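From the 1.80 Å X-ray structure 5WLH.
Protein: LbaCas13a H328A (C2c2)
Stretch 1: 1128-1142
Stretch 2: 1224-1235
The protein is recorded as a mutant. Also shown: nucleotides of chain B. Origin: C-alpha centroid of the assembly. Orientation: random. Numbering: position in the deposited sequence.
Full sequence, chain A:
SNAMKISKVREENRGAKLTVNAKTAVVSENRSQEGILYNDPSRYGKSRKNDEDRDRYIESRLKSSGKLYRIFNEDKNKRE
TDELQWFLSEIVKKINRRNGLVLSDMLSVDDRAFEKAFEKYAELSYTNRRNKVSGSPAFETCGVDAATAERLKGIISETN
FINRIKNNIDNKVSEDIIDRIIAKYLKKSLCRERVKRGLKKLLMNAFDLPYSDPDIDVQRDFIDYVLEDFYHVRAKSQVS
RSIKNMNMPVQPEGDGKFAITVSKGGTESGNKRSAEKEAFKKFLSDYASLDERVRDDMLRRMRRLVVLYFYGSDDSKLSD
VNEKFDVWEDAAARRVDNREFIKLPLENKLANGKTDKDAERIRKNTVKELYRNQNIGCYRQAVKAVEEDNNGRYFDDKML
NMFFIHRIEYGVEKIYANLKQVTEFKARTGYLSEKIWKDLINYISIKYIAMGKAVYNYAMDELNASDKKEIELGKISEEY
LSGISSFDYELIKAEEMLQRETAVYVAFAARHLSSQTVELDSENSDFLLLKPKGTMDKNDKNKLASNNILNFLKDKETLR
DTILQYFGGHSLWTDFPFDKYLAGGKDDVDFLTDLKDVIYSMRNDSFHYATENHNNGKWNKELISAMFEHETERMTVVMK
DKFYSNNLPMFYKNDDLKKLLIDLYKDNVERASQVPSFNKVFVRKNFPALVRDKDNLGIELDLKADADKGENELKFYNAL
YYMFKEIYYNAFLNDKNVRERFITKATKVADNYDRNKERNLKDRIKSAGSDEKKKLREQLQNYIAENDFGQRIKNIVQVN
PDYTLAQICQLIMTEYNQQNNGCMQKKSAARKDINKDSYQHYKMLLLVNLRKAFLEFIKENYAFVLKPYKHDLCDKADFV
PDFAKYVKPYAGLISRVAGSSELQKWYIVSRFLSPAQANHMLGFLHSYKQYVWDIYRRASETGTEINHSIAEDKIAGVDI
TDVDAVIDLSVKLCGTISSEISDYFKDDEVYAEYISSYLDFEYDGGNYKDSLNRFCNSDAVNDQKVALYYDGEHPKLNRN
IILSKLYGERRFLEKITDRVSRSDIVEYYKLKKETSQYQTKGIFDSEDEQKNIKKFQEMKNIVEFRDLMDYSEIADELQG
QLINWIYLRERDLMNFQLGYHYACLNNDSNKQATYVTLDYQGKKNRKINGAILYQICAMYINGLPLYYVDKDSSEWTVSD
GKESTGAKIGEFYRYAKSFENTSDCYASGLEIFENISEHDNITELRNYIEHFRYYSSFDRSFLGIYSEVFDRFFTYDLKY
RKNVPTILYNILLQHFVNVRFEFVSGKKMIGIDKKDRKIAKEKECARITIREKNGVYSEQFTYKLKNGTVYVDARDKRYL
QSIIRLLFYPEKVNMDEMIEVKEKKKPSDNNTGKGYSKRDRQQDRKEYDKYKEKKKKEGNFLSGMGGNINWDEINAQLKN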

ATOM      1  N   LEU A1128      -9.300   1.349   6.095  1.00 17.09           N
ATOM      2  CA  LEU A1128      -9.606   0.249   5.191  1.00 15.77           C
ATOM      3  C   LEU A1128     -10.729  -0.604   5.762  1.00 17.12           C
ATOM      4  O   LEU A1128     -11.721  -0.881   5.084  1.00 17.00           O
ATOM      5  CB  LEU A1128      -8.357  -0.605   4.956  1.00 17.16           C
ATOM      6  CG  LEU A1128      -8.348  -1.509   3.722  1.00 20.97           C
ATOM      7  CD1 LEU A1128      -8.367  -0.645   2.444  1.00 18.70           C
ATOM      8  CD2 LEU A1128      -7.086  -2.405   3.751  1.00 19.15           C
ATOM      9  N   ARG A1129     -10.581  -1.033   7.019  1.00 16.63           N
ATOM     10  CA  ARG A1129     -11.608  -1.880   7.626  1.00 16.84           C
ATOM     11  C   ARG A1129     -12.933  -1.145   7.749  1.00 15.64           C
ATOM     12  O   ARG A1129     -13.999  -1.722   7.490  1.00 18.44           O
ATOM     13  CB  ARG A1129     -11.148  -2.370   8.997  1.00 16.90           C
ATOM     14  CG  ARG A1129     -12.081  -3.458   9.580  1.00 19.55           C
ATOM     15  CD  ARG A1129     -11.591  -3.929  10.944  1.00 22.22           C
ATOM     16  NE  ARG A1129     -12.250  -5.161  11.362  1.00 24.16           N
ATOM     17  CZ  ARG A1129     -13.446  -5.222  11.937  1.00 25.32           C
ATOM     18  NH1 ARG A1129     -14.151  -4.119  12.146  1.00 23.43           N
ATOM     19  NH2 ARG A1129     -13.951  -6.403  12.281  1.00 25.87           N
ATOM     20  N   GLU A1130     -12.890   0.138   8.124  1.00 17.03           N
ATOM     21  CA  GLU A1130     -14.146   0.842   8.345  1.00 17.40           C
ATOM     22  C   GLU A1130     -14.908   0.979   7.047  1.00 19.82           C
ATOM     23  O   GLU A1130     -16.138   0.828   7.019  1.00 18.73           O
ATOM     24  CB  GLU A1130     -13.910   2.216   8.962  1.00 23.22           C
ATOM     25  CG  GLU A1130     -15.236   2.847   9.393  1.00 23.04           C
ATOM     26  CD  GLU A1130     -15.039   4.101  10.196  1.00 28.52           C
ATOM     27  OE1 GLU A1130     -14.829   5.163   9.581  1.00 33.02           O
ATOM     28  OE2 GLU A1130     -15.110   4.013  11.435  1.00 33.02           O
ATOM     29  N   ARG A1131     -14.189   1.269   5.961  1.00 14.11           N
ATOM     30  CA  ARG A1131     -14.821   1.285   4.649  1.00 14.71           C
ATOM     31  C   ARG A1131     -15.465  -0.063   4.353  1.00 17.55           C
ATOM     32  O   ARG A1131     -16.593  -0.135   3.858  1.00 16.35           O
ATOM     33  CB  ARG A1131     -13.794   1.621   3.563  1.00 16.18           C
ATOM     34  CG  ARG A1131     -14.350   1.534   2.140  1.00 19.01           C
ATOM     35  CD  ARG A1131     -13.243   1.422   1.133  1.00 18.48           C
ATOM     36  NE  ARG A1131     -12.658   0.070   1.180  1.00 21.21           N
ATOM     37  CZ  ARG A1131     -11.581  -0.306   0.492  1.00 20.72           C
ATOM     38  NH1 ARG A1131     -10.976   0.556  -0.322  1.00 18.21           N
ATOM     39  NH2 ARG A1131     -11.134  -1.560   0.591  1.00 16.77           N
ATOM     40  N   ASP A1132     -14.746  -1.150   4.617  1.00 17.54           N
ATOM     41  CA  ASP A1132     -15.265  -2.439   4.200  1.00 18.49           C
ATOM     42  C   ASP A1132     -16.339  -2.967   5.141  1.00 16.01           C
ATOM     43  O   ASP A1132     -17.197  -3.731   4.699  1.00 17.06           O
ATOM     44  CB  ASP A1132     -14.111  -3.420   4.043  1.00 18.07           C
ATOM     45  CG  ASP A1132     -13.277  -3.092   2.821  1.00 19.17           C
ATOM     46  OD1 ASP A1132     -13.853  -2.511   1.872  1.00 19.45           O
ATOM     47  OD2 ASP A1132     -12.082  -3.381   2.825  1.00 18.73           O
ATOM     48  N   LEU A1133     -16.323  -2.551   6.406  1.00 16.16           N
ATOM     49  CA  LEU A1133     -17.445  -2.839   7.297  1.00 18.60           C
ATOM     50  C   LEU A1133     -18.712  -2.182   6.766  1.00 18.55           C
ATOM     51  O   LEU A1133     -19.744  -2.833   6.627  1.00 18.32           O
ATOM     52  CB  LEU A1133     -17.135  -2.354   8.719  1.00 17.54           C
ATOM     53  CG  LEU A1133     -18.267  -2.497   9.742  1.00 17.89           C
ATOM     54  CD1 LEU A1133     -18.775  -3.936   9.757  1.00 19.83           C
ATOM     55  CD2 LEU A1133     -17.759  -2.082  11.117  1.00 21.70           C
ATOM     56  N   MET A1134     -18.628  -0.898   6.406  1.00 16.74           N
ATOM     57  CA  MET A1134     -19.786  -0.239   5.814  1.00 16.99           C
ATOM     58  C   MET A1134     -20.223  -0.933   4.538  1.00 16.41           C
ATOM     59  O   MET A1134     -21.424  -1.119   4.300  1.00 19.17           O
ATOM     60  CB  MET A1134     -19.479   1.227   5.523  1.00 17.85           C
ATOM     61  CG  MET A1134     -20.606   1.857   4.729  1.00 22.03           C
ATOM     62  SD  MET A1134     -20.118   3.494   4.224  1.00 27.85           S
ATOM     63  CE  MET A1134     -19.083   3.113   2.800  1.00 24.55           C
ATOM     64  N   ASN A1135     -19.259  -1.298   3.679  1.00 17.60           N
ATOM     65  CA  ASN A1135     -19.607  -1.975   2.436  1.00 16.02           C
ATOM     66  C   ASN A1135     -20.251  -3.333   2.711  1.00 14.61           C
ATOM     67  O   ASN A1135     -21.182  -3.733   2.007  1.00 18.66           O
ATOM     68  CB  ASN A1135     -18.365  -2.168   1.569  1.00 19.02           C
ATOM     69  CG  ASN A1135     -17.972  -0.912   0.818  1.00 24.08           C
ATOM     70  OD1 ASN A1135     -18.691   0.071   0.806  1.00 21.25           O
ATOM     71  ND2 ASN A1135     -16.798  -0.941   0.215  1.00 28.42           N
ATOM     72  N   PHE A1136     -19.714  -4.081   3.683  1.00 17.43           N
ATOM     73  CA  PHE A1136     -20.325  -5.352   4.039  1.00 17.88           C
ATOM     74  C   PHE A1136     -21.771  -5.140   4.447  1.00 16.95           C
ATOM     75  O   PHE A1136     -22.676  -5.823   3.952  1.00 17.29           O
ATOM     76  CB  PHE A1136     -19.586  -6.032   5.195  1.00 15.97           C
ATOM     77  CG  PHE A1136     -20.224  -7.328   5.590  1.00 17.56           C
ATOM     78  CD1 PHE A1136     -21.310  -7.358   6.479  1.00 17.70           C
ATOM     79  CD2 PHE A1136     -19.795  -8.517   5.022  1.00 20.58           C
ATOM     80  CE1 PHE A1136     -21.925  -8.557   6.789  1.00 19.18           C
ATOM     81  CE2 PHE A1136     -20.396  -9.729   5.354  1.00 19.51           C
ATOM     82  CZ  PHE A1136     -21.456  -9.749   6.239  1.00 20.18           C
ATOM     83  N   GLN A1137     -21.989  -4.208   5.375  1.00 18.79           N
ATOM     84  CA  GLN A1137     -23.346  -3.935   5.848  1.00 19.16           C
ATOM     85  C   GLN A1137     -24.240  -3.476   4.707  1.00 20.67           C
ATOM     86  O   GLN A1137     -25.370  -3.947   4.572  1.00 20.76           O
ATOM     87  CB  GLN A1137     -23.321  -2.894   6.954  1.00 16.31           C
ATOM     88  CG  GLN A1137     -22.662  -3.409   8.226  1.00 20.14           C
ATOM     89  CD  GLN A1137     -22.509  -2.335   9.266  1.00 24.71           C
ATOM     90  OE1 GLN A1137     -22.059  -1.222   8.974  1.00 22.22           O
ATOM     91  NE2 GLN A1137     -22.877  -2.658  10.494  1.00 22.23           N
ATOM     92  N   LEU A1138     -23.743  -2.568   3.864  1.00 17.18           N
ATOM     93  CA  LEU A1138     -24.522  -2.124   2.717  1.00 21.12           C
ATOM     94  C   LEU A1138     -24.863  -3.280   1.800  1.00 21.11           C
ATOM     95  O   LEU A1138     -25.995  -3.400   1.346  1.00 20.61           O
ATOM     96  CB  LEU A1138     -23.759  -1.064   1.934  1.00 19.40           C
ATOM     97  CG  LEU A1138     -23.810   0.307   2.575  1.00 21.65           C
ATOM     98  CD1 LEU A1138     -22.881   1.236   1.783  1.00 24.89           C
ATOM     99  CD2 LEU A1138     -25.279   0.876   2.579  1.00 21.76           C
ATOM    100  N   GLY A1139     -23.887  -4.136   1.496  1.00 19.57           N
ATOM    101  CA  GLY A1139     -24.160  -5.216   0.568  1.00 19.59           C
ATOM    102  C   GLY A1139     -25.118  -6.228   1.154  1.00 20.38           C
ATOM    103  O   GLY A1139     -26.032  -6.702   0.469  1.00 19.77           O
ATOM    104  N   TYR A1140     -24.928  -6.551   2.429  1.00 18.04           N
ATOM    105  CA  TYR A1140     -25.772  -7.513   3.118  1.00 20.06           C
ATOM    106  C   TYR A1140     -27.205  -6.995   3.241  1.00 20.25           C
ATOM    107  O   TYR A1140     -28.164  -7.689   2.888  1.00 22.41           O
ATOM    108  CB  TYR A1140     -25.147  -7.794   4.479  1.00 18.69           C
ATOM    109  CG  TYR A1140     -25.953  -8.666   5.385  1.00 19.16           C
ATOM    110  CD1 TYR A1140     -25.809 -10.042   5.346  1.00 23.45           C
ATOM    111  CD2 TYR A1140     -26.875  -8.119   6.270  1.00 23.39           C
ATOM    112  CE1 TYR A1140     -26.547 -10.861   6.200  1.00 21.91           C
ATOM    113  CE2 TYR A1140     -27.625  -8.928   7.119  1.00 22.72           C
ATOM    114  CZ  TYR A1140     -27.449 -10.295   7.078  1.00 24.26           C
ATOM    115  OH  TYR A1140     -28.186 -11.098   7.927  1.00 25.83           O
ATOM    116  N   HIS A1141     -27.375  -5.763   3.716  1.00 18.69           N
ATOM    117  CA  HIS A1141     -28.746  -5.272   3.865  1.00 20.45           C
ATOM    118  C   HIS A1141     -29.375  -4.923   2.529  1.00 23.16           C
ATOM    119  O   HIS A1141     -30.600  -5.005   2.392  1.00 22.58           O
ATOM    120  CB  HIS A1141     -28.771  -4.094   4.820  1.00 20.44           C
ATOM    121  CG  HIS A1141     -28.481  -4.499   6.226  1.00 20.16           C
ATOM    122  ND1 HIS A1141     -29.413  -5.140   7.015  1.00 20.72           N
ATOM    123  CD2 HIS A1141     -27.341  -4.445   6.950  1.00 19.64           C
ATOM    124  CE1 HIS A1141     -28.874  -5.410   8.189  1.00 20.93           C
ATOM    125  NE2 HIS A1141     -27.615  -4.999   8.176  1.00 22.79           N
ATOM    126  N   TYR A1142     -28.564  -4.570   1.530  1.00 21.03           N
ATOM    127  CA  TYR A1142     -29.077  -4.435   0.174  1.00 18.06           C
ATOM    128  C   TYR A1142     -29.614  -5.761  -0.333  1.00 21.59           C
ATOM    129  O   TYR A1142     -30.708  -5.827  -0.915  1.00 23.05           O
ATOM    130  CB  TYR A1142     -27.978  -3.918  -0.756  1.00 18.51           C
ATOM    131  CG  TYR A1142     -28.386  -3.733  -2.194  1.00 19.69           C
ATOM    132  CD1 TYR A1142     -29.063  -2.584  -2.604  1.00 20.58           C
ATOM    133  CD2 TYR A1142     -28.064  -4.684  -3.148  1.00 20.37           C
ATOM    134  CE1 TYR A1142     -29.398  -2.396  -3.944  1.00 21.98           C
ATOM    135  CE2 TYR A1142     -28.390  -4.503  -4.484  1.00 21.24           C
ATOM    136  CZ  TYR A1142     -29.045  -3.352  -4.871  1.00 25.49           C
ATOM    137  OH  TYR A1142     -29.361  -3.183  -6.192  1.00 26.25           O
ATOM    138  N   ASP A1224     -30.033  -7.493  17.173  1.00 46.28           N
ATOM    139  CA  ASP A1224     -28.934  -6.580  16.835  1.00 40.40           C
ATOM    140  C   ASP A1224     -28.828  -6.512  15.307  1.00 35.44           C
ATOM    141  O   ASP A1224     -28.061  -7.255  14.689  1.00 35.48           O
ATOM    142  CB  ASP A1224     -27.622  -7.021  17.472  1.00 38.01           C
ATOM    143  CG  ASP A1224     -26.514  -5.977  17.329  1.00 36.91           C
ATOM    144  OD1 ASP A1224     -26.589  -5.145  16.402  1.00 39.07           O
ATOM    145  OD2 ASP A1224     -25.575  -5.968  18.155  1.00 34.82           O
ATOM    146  N   CYS A1225     -29.583  -5.580  14.717  1.00 25.97           N
ATOM    147  CA  CYS A1225     -29.558  -5.395  13.270  1.00 24.65           C
ATOM    148  C   CYS A1225     -28.180  -4.943  12.787  1.00 25.86           C
ATOM    149  O   CYS A1225     -27.724  -5.354  11.715  1.00 26.24           O
ATOM    150  CB  CYS A1225     -30.623  -4.375  12.863  1.00 31.71           C
ATOM    151  SG  CYS A1225     -30.650  -3.984  11.097  1.00 32.27           S
ATOM    152  N   TYR A1226     -27.514  -4.083  13.555  1.00 26.37           N
ATOM    153  CA  TYR A1226     -26.184  -3.611  13.161  1.00 25.41           C
ATOM    154  C   TYR A1226     -25.241  -4.780  12.918  1.00 28.13           C
ATOM    155  O   TYR A1226     -24.457  -4.782  11.955  1.00 24.51           O
ATOM    156  CB  TYR A1226     -25.634  -2.699  14.255  1.00 22.98           C
ATOM    157  CG  TYR A1226     -24.201  -2.262  14.103  1.00 26.40           C
ATOM    158  CD1 TYR A1226     -23.161  -3.053  14.584  1.00 29.36           C
ATOM    159  CD2 TYR A1226     -23.883  -1.038  13.515  1.00 24.76           C
ATOM    160  CE1 TYR A1226     -21.863  -2.662  14.464  1.00 28.28           C
ATOM    161  CE2 TYR A1226     -22.565  -0.629  13.399  1.00 21.17           C
ATOM    162  CZ  TYR A1226     -21.563  -1.457  13.879  1.00 30.60           C
ATOM    163  OH  TYR A1226     -20.248  -1.085  13.789  1.00 30.24           O
ATOM    164  N   ALA A1227     -25.311  -5.785  13.780  1.00 26.74           N
ATOM    165  CA  ALA A1227     -24.440  -6.946  13.719  1.00 25.13           C
ATOM    166  C   ALA A1227     -24.977  -8.056  12.826  1.00 23.14           C
ATOM    167  O   ALA A1227     -24.355  -9.124  12.756  1.00 23.77           O
ATOM    168  CB  ALA A1227     -24.199  -7.493  15.137  1.00 27.20           C
ATOM    169  N   SER A1228     -26.115  -7.853  12.154  1.00 24.42           N
ATOM    170  CA  SER A1228     -26.673  -8.917  11.329  1.00 23.60           C
ATOM    171  C   SER A1228     -25.707  -9.257  10.205  1.00 22.61           C
ATOM    172  O   SER A1228     -25.183  -8.366   9.530  1.00 23.83           O
ATOM    173  CB  SER A1228     -28.033  -8.512  10.758  1.00 25.09           C
ATOM    174  OG  SER A1228     -28.681  -9.638  10.187  1.00 27.50           O
ATOM    175  N   GLY A1229     -25.425 -10.549  10.045  1.00 23.50           N
ATOM    176  CA  GLY A1229     -24.471 -10.993   9.054  1.00 21.72           C
ATOM    177  C   GLY A1229     -23.013 -10.869   9.452  1.00 19.54           C
ATOM    178  O   GLY A1229     -22.162 -11.467   8.786  1.00 25.00           O
ATOM    179  N   LEU A1230     -22.688 -10.149  10.535  1.00 20.86           N
ATOM    180  CA  LEU A1230     -21.286  -9.886  10.849  1.00 19.94           C
ATOM    181  C   LEU A1230     -20.520 -11.127  11.287  1.00 24.11           C
ATOM    182  O   LEU A1230     -19.289 -11.063  11.364  1.00 24.65           O
ATOM    183  CB  LEU A1230     -21.157  -8.813  11.931  1.00 19.41           C
ATOM    184  CG  LEU A1230     -21.488  -7.388  11.491  1.00 20.97           C
ATOM    185  CD1 LEU A1230     -21.043  -6.413  12.554  1.00 21.43           C
ATOM    186  CD2 LEU A1230     -20.873  -7.078  10.115  1.00 24.70           C
ATOM    187  N   GLU A1231     -21.203 -12.249  11.547  1.00 22.61           N
ATOM    188  CA  GLU A1231     -20.495 -13.514  11.742  1.00 22.28           C
ATOM    189  C   GLU A1231     -19.641 -13.906  10.528  1.00 18.85           C
ATOM    190  O   GLU A1231     -18.675 -14.664  10.685  1.00 21.18           O
ATOM    191  CB  GLU A1231     -21.501 -14.620  12.068  1.00 24.14           C
ATOM    192  CG  GLU A1231     -22.363 -15.073  10.884  1.00 22.67           C
ATOM    193  CD  GLU A1231     -23.587 -14.196  10.655  1.00 21.98           C
ATOM    194  OE1 GLU A1231     -23.865 -13.298  11.486  1.00 23.78           O
ATOM    195  OE2 GLU A1231     -24.258 -14.409   9.625  1.00 22.95           O
ATOM    196  N   ILE A1232     -19.992 -13.421   9.331  1.00 21.01           N
ATOM    197  CA  ILE A1232     -19.212 -13.631   8.113  1.00 18.05           C
ATOM    198  C   ILE A1232     -18.007 -12.708   8.086  1.00 21.79           C
ATOM    199  O   ILE A1232     -16.921 -13.084   7.628  1.00 19.33           O
ATOM    200  CB  ILE A1232     -20.123 -13.399   6.889  1.00 19.57           C
ATOM    201  CG1 ILE A1232     -21.280 -14.396   6.905  1.00 22.99           C
ATOM    202  CG2 ILE A1232     -19.364 -13.462   5.575  1.00 17.42           C
ATOM    203  CD1 ILE A1232     -20.828 -15.814   6.716  1.00 22.57           C
ATOM    204  N   PHE A1233     -18.196 -11.478   8.549  1.00 17.73           N
ATOM    205  CA  PHE A1233     -17.165 -10.453   8.527  1.00 19.30           C
ATOM    206  C   PHE A1233     -16.103 -10.644   9.605  1.00 21.53           C
ATOM    207  O   PHE A1233     -14.922 -10.311   9.393  1.00 20.73           O
ATOM    208  CB  PHE A1233     -17.866  -9.103   8.690  1.00 19.89           C
ATOM    209  CG  PHE A1233     -17.003  -7.928   8.418  1.00 18.74           C
ATOM    210  CD1 PHE A1233     -16.890  -7.428   7.134  1.00 20.26           C
ATOM    211  CD2 PHE A1233     -16.360  -7.281   9.453  1.00 22.17           C
ATOM    212  CE1 PHE A1233     -16.102  -6.309   6.886  1.00 19.60           C
ATOM    213  CE2 PHE A1233     -15.572  -6.151   9.210  1.00 21.74           C
ATOM    214  CZ  PHE A1233     -15.446  -5.681   7.922  1.00 20.81           C
ATOM    215  N   GLU A1234     -16.478 -11.187  10.756  1.00 19.27           N
ATOM    216  CA  GLU A1234     -15.601 -11.167  11.918  1.00 17.95           C
ATOM    217  C   GLU A1234     -16.041 -12.271  12.866  1.00 22.82           C
ATOM    218  O   GLU A1234     -17.036 -12.956  12.630  1.00 25.27           O
ATOM    219  CB  GLU A1234     -15.656  -9.798  12.607  1.00 23.99           C
ATOM    220  CG  GLU A1234     -17.012  -9.548  13.288  1.00 23.76           C
ATOM    221  CD  GLU A1234     -17.165  -8.148  13.855  1.00 31.17           C
ATOM    222  OE1 GLU A1234     -18.116  -7.920  14.640  1.00 32.10           O
ATOM    223  OE2 GLU A1234     -16.336  -7.277  13.529  1.00 34.65           O
ATOM    224  N   ASN A1235     -15.280 -12.450  13.942  1.00 24.27           N
ATOM    225  CA  ASN A1235     -15.723 -13.276  15.058  1.00 24.54           C
ATOM    226  C   ASN A1235     -16.509 -12.368  15.994  1.00 19.10           C
ATOM    227  O   ASN A1235     -15.929 -11.507  16.668  1.00 25.71           O
ATOM    228  CB  ASN A1235     -14.525 -13.922  15.755  1.00 28.72           C
ATOM    229  CG  ASN A1235     -14.928 -14.810  16.913  1.00 32.48           C
ATOM    230  OD1 ASN A1235     -16.031 -14.690  17.459  1.00 33.21           O
ATOM    231  ND2 ASN A1235     -14.018 -15.692  17.319  1.00 38.12           N
TER
ATOM    232  P     G B   2     -15.757 -21.082  19.925  1.00 76.10           P
ATOM    233  OP1   G B   2     -14.914 -21.967  20.781  1.00 76.72           O
ATOM    234  OP2   G B   2     -16.359 -19.854  20.507  1.00 76.92           O
ATOM    235  O5'   G B   2     -14.923 -20.667  18.626  1.00 65.02           O
ATOM    236  C5'   G B   2     -14.446 -21.658  17.719  1.00 52.58           C
ATOM    237  C4'   G B   2     -13.896 -21.072  16.437  1.00 41.82           C
ATOM    238  O4'   G B   2     -14.953 -20.414  15.683  1.00 35.50           O
ATOM    239  C3'   G B   2     -12.785 -20.035  16.592  1.00 40.48           C
ATOM    240  O3'   G B   2     -11.923 -20.146  15.470  1.00 36.54           O
ATOM    241  C2'   G B   2     -13.545 -18.723  16.479  1.00 42.53           C
ATOM    242  O2'   G B   2     -12.759 -17.606  16.115  1.00 45.94           O
ATOM    243  C1'   G B   2     -14.567 -19.076  15.408  1.00 34.70           C
ATOM    244  N9    G B   2     -15.752 -18.228  15.443  1.00 33.59           N
ATOM    245  C8    G B   2     -16.581 -18.096  16.531  1.00 33.92           C
ATOM    246  N7    G B   2     -17.561 -17.271  16.307  1.00 30.89           N
ATOM    247  C5    G B   2     -17.347 -16.829  15.006  1.00 26.66           C
ATOM    248  C6    G B   2     -18.122 -15.914  14.236  1.00 31.12           C
ATOM    249  O6    G B   2     -19.135 -15.309  14.586  1.00 37.32           O
ATOM    250  N1    G B   2     -17.613 -15.734  12.959  1.00 29.49           N
ATOM    251  C2    G B   2     -16.482 -16.344  12.479  1.00 29.12           C
ATOM    252  N2    G B   2     -16.164 -16.025  11.203  1.00 27.66           N
ATOM    253  N3    G B   2     -15.742 -17.210  13.193  1.00 30.49           N
ATOM    254  C4    G B   2     -16.241 -17.411  14.443  1.00 30.56           C
ATOM    255  P     A B  28      -8.266  -1.299  -2.323  1.00 22.43           P
ATOM    256  OP1   A B  28      -9.578  -1.542  -1.687  1.00 30.57           O
ATOM    257  OP2   A B  28      -8.019  -0.084  -3.125  1.00 27.04           O
ATOM    258  O5'   A B  28      -7.201  -1.297  -1.152  1.00 21.40           O
ATOM    259  C5'   A B  28      -5.827  -1.242  -1.451  1.00 21.79           C
ATOM    260  C4'   A B  28      -5.104  -2.403  -0.830  1.00 19.91           C
ATOM    261  O4'   A B  28      -5.354  -3.628  -1.575  1.00 18.47           O
ATOM    262  C3'   A B  28      -3.596  -2.297  -0.826  1.00 20.91           C
ATOM    263  O3'   A B  28      -3.110  -1.432   0.169  1.00 21.27           O
ATOM    264  C2'   A B  28      -3.193  -3.738  -0.612  1.00 20.21           C
ATOM    265  O2'   A B  28      -3.462  -4.091   0.733  1.00 21.99           O
ATOM    266  C1'   A B  28      -4.214  -4.451  -1.508  1.00 17.04           C
ATOM    267  N9    A B  28      -3.681  -4.624  -2.867  1.00 18.68           N
ATOM    268  C8    A B  28      -3.957  -3.905  -4.003  1.00 18.54           C
ATOM    269  N7    A B  28      -3.259  -4.323  -5.055  1.00 16.79           N
ATOM    270  C5    A B  28      -2.500  -5.378  -4.558  1.00 18.56           C
ATOM    271  C6    A B  28      -1.579  -6.253  -5.162  1.00 19.75           C
ATOM    272  N6    A B  28      -1.246  -6.213  -6.467  1.00 21.20           N
ATOM    273  N1    A B  28      -0.992  -7.181  -4.382  1.00 20.84           N
ATOM    274  C2    A B  28      -1.340  -7.237  -3.087  1.00 20.82           C
ATOM    275  N3    A B  28      -2.200  -6.487  -2.406  1.00 18.74           N
ATOM    276  C4    A B  28      -2.753  -5.559  -3.214  1.00 17.98           C
HETATM  277  O   HOH W   1     -16.406  -4.631  13.611  1.00 34.15           O
HETATM  278  O   HOH W   2     -25.231  -5.538   9.569  1.00 23.89           O

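One side of a helix packs against an irregular segment of turns and a short, weakly bonded helix, through an aromatic and aliphatic core with polar contacts around it. About 705 Å² is buried, both sides summed.

Phe1233 is the main knob. Its side chain sits among Arg1129, Asp1132, Leu1133 and Phe1136. Leu1133 CD1 lies over its ring face, 4.2 Å from the centroid of the Phe1233 ring. The edge of Phe1233 turns toward the face of Phe1136 in an offset edge-to-face pair, with centroids of the two rings 5.4 Å apart and planes at 62°. Phe1233 CB covers that same Phe1136 ring, 4.1 Å from its centroid. Leu1230 fills in beside them: its CD2 is 3.7 Å from Phe1136 CD1 and 3.8 Å from Leu1133 CD1. Flat rings and branched aliphatic chains suit this close packing.

Arg1129 is long enough to reach past Phe1233. Its NH2 forms a salt bridge with Glu1234 OE2 at 2.8 Å, while Phe1233 CE2 lies over one guanidinium face. Water 1 reinforces the pair, accepting from Arg1129 NH1 (2.7 Å) and donating to Glu1234 OE2 (2.6 Å).

Toward the other end of the helix stretch, beyond Phe1136, polar contacts appear again. Gln1137 NE2 donates to the backbone Tyr1226 O at 3.0 Å and lies over the Tyr1226 ring. Tyr1140 OH and Ser1228 OG share a 2.7 Å hydrogen bond. Water 2 links His1141 NE2 (2.8 Å) to Tyr1226 O (2.6 Å), so the imidazole joins the loop backbone indirectly.

Gly1229 suits its place for two reasons. Its phi is positive, at 80°, within a type II turn from Ala1227 to Leu1230. Its CA also packs 3.9 Å from the centroid of the Tyr1140 ring. An ideal CB would lie 2.5 Å from Tyr1140 CE1, a clash.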